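Local coordinates for penicillin-binding protein 2B (Streptococcus pneumoniae, PDB 2WAD) that cross-links the peptides of adjacent glycan strands in cell-wall peptidoglycan as a transpeptidase of the elongasome, and is a target of penicillin, at residues 631-636 with 648-653. Numbering follows the deposited sequence.
Sequences NTNAVA and AVVFPH. With ZN (zinc ion), chain E.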
loop_
_atom_site.group_PDB
_atom_site.type_symbol
_atom_site.label_atom_id
_atom_site.label_comp_id
_atom_site.label_asym_id
_atom_site.label_seq_id
_atom_site.Cartn_x
_atom_site.Cartn_y
_atom_site.Cartn_z
ATOM N N ASN A 631 18.425 7.963 16.845
ATOM C CA ASN A 631 18.338 7.426 15.479
ATOM C C ASN A 631 19.660 7.408 14.673
ATOM O O ASN A 631 20.437 8.380 14.693
ATOM C CB ASN A 631 17.111 8.003 14.740
ATOM C CG ASN A 631 15.777 7.626 15.426
ATOM O OD1 ASN A 631 15.764 7.262 16.611
ATOM N ND2 ASN A 631 14.665 7.656 14.674
ATOM N N THR A 632 19.930 6.269 14.019
ATOM C CA THR A 632 21.024 6.115 13.044
ATOM C C THR A 632 20.570 6.120 11.562
ATOM O O THR A 632 20.892 5.231 10.770
ATOM C CB THR A 632 21.958 4.926 13.410
ATOM O OG1 THR A 632 21.524 3.698 12.814
ATOM C CG2 THR A 632 21.972 4.724 14.903
ATOM N N ASN A 633 19.823 7.142 11.163
ATOM C CA ASN A 633 19.198 7.122 9.838
ATOM C C ASN A 633 20.182 7.601 8.772
ATOM O O ASN A 633 21.178 8.239 9.091
ATOM C CB ASN A 633 17.967 8.040 9.859
ATOM C CG ASN A 633 16.925 7.610 10.889
ATOM O OD1 ASN A 633 16.828 6.430 11.278
ATOM N ND2 ASN A 633 16.154 8.584 11.358
ATOM N N ALA A 634 19.910 7.331 7.499
ATOM C CA ALA A 634 20.820 7.786 6.443
ATOM C C ALA A 634 20.032 7.882 5.139
ATOM O O ALA A 634 19.140 7.086 4.908
ATOM C CB ALA A 634 21.994 6.794 6.274
ATOM N N VAL A 635 20.372 8.851 4.293
ATOM C CA VAL A 635 19.850 8.927 2.929
ATOM C C VAL A 635 21.048 9.065 1.976
ATOM O O VAL A 635 22.069 9.622 2.354
ATOM C CB VAL A 635 18.861 10.128 2.752
ATOM C CG1 VAL A 635 17.643 9.971 3.641
ATOM C CG2 VAL A 635 19.533 11.465 3.058
ATOM N N ALA A 636 20.938 8.554 0.754
ATOM C CA ALA A 636 22.046 8.575 -0.198
ATOM C C ALA A 636 21.520 8.460 -1.624
ATOM O O ALA A 636 20.437 7.921 -1.843
ATOM C CB ALA A 636 23.010 7.389 0.086
ATOM N N ALA A 648 16.752 5.474 1.357
ATOM C CA ALA A 648 16.593 5.908 2.729
ATOM C C ALA A 648 16.664 4.720 3.655
ATOM O O ALA A 648 16.019 3.696 3.433
ATOM C CB ALA A 648 15.231 6.578 2.960
ATOM N N VAL A 649 17.367 4.911 4.759
ATOM C CA VAL A 649 17.516 3.837 5.725
ATOM C C VAL A 649 17.118 4.422 7.057
ATOM O O VAL A 649 17.595 5.491 7.425
ATOM C CB VAL A 649 18.970 3.280 5.789
ATOM C CG1 VAL A 649 19.092 2.337 7.006
ATOM C CG2 VAL A 649 19.319 2.563 4.469
ATOM N N VAL A 650 16.217 3.734 7.744
ATOM C CA VAL A 650 15.649 4.262 8.977
ATOM C C VAL A 650 15.867 3.192 10.034
ATOM O O VAL A 650 15.361 2.084 9.915
ATOM C CB VAL A 650 14.130 4.578 8.816
ATOM C CG1 VAL A 650 13.541 5.041 10.138
ATOM C CG2 VAL A 650 13.923 5.662 7.703
ATOM N N PHE A 651 16.653 3.516 11.051
ATOM C CA PHE A 651 17.046 2.538 12.061
ATOM C C PHE A 651 16.923 3.245 13.395
ATOM O O PHE A 651 17.889 3.830 13.876
ATOM C CB PHE A 651 18.517 2.136 11.849
ATOM C CG PHE A 651 18.906 0.841 12.536
ATOM C CD1 PHE A 651 18.406 0.530 13.779
ATOM C CD2 PHE A 651 19.785 -0.056 11.927
ATOM C CE1 PHE A 651 18.746 -0.655 14.422
ATOM C CE2 PHE A 651 20.142 -1.251 12.559
ATOM C CZ PHE A 651 19.623 -1.546 13.817
ATOM N N PRO A 652 15.728 3.217 13.991
ATOM C CA PRO A 652 15.462 4.051 15.159
ATOM C C PRO A 652 16.000 3.482 16.486
ATOM O O PRO A 652 16.123 2.280 16.652
ATOM C CB PRO A 652 13.935 4.109 15.194
ATOM C CG PRO A 652 13.480 2.895 14.429
ATOM C CD PRO A 652 14.528 2.528 13.475
ATOM N N HIS A 653 16.328 4.366 17.416
ATOM C CA HIS A 653 16.743 4.030 18.773
ATOM C C HIS A 653 17.857 2.995 18.852
ATOM O O HIS A 653 17.791 2.050 19.627
ATOM C CB HIS A 653 15.527 3.667 19.626
ATOM C CG HIS A 653 14.485 4.741 19.636
ATOM N ND1 HIS A 653 14.723 5.984 20.182
ATOM C CD2 HIS A 653 13.222 4.778 19.145
ATOM C CE1 HIS A 653 13.647 6.742 20.038
ATOM N NE2 HIS A 653 12.731 6.045 19.392
HETATM ZN ZN ZN E . 11.169 6.699 18.315
HETATM O O HOH W 1 9.649 5.066 18.522
HETATM O O HOH W 2 11.444 7.044 16.159
#
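Two asparagine side chains, Asn633 and Asn631, stand in for backbone carbonyls and carry the pairing with Phe651 and His653 past the end of regular strand. The segments belong to the antiparallel hairpin of strands 634-638 and 645-650, in the central sheet of the penicillin-binding transpeptidase fold. Within the strands, Ala634 and Val649 form a hydrogen-bonded pair, joined by reciprocal N-H to O bonds, with Val649 N 2.8 Å from Ala634 O. Their side chains share one sheet face, where Val649 meets Ile665 of helix 661-676. On the other face Val635 CG1 lies 4.2 Å from Ala648 CB; both side chains also touch helix 525-536, Val635 at Val532 and Ala648 at Leu528 and Ala529.

Beyond the strands, a chi1 of -60° sets CG of Asn633 beside its own backbone N, and from there the amide oxygen OD1 accepts from Phe651 N at 2.9 Å. An amide suits this place because it accepts and donates at once: ND2 binds Pro384 O, two residues before Ser386, the probable acyl-ester serine, and so ties the hairpin to the segment leading into it. Phe651 O in turn takes Thr632 N at 3.2 Å. The Thr632 and Phe651 side chains run alongside each other, OG1 3.5 Å from Phe651 CB; this hydroxyl is buried without a polar partner. The phenyl ring continues to Phe328 and helix 661-676. Pro652, which has no N-H to offer, packs its CB against Asn631 ND2.

Last comes Asn631, less well ordered, whose OD1 receives His653 N at 3.1 Å, the donor standing above the carbonyl plane. The same oxygen sits over the centre of the His653 imidazole, whose NE2 binds a zinc ion at 2.0 Å.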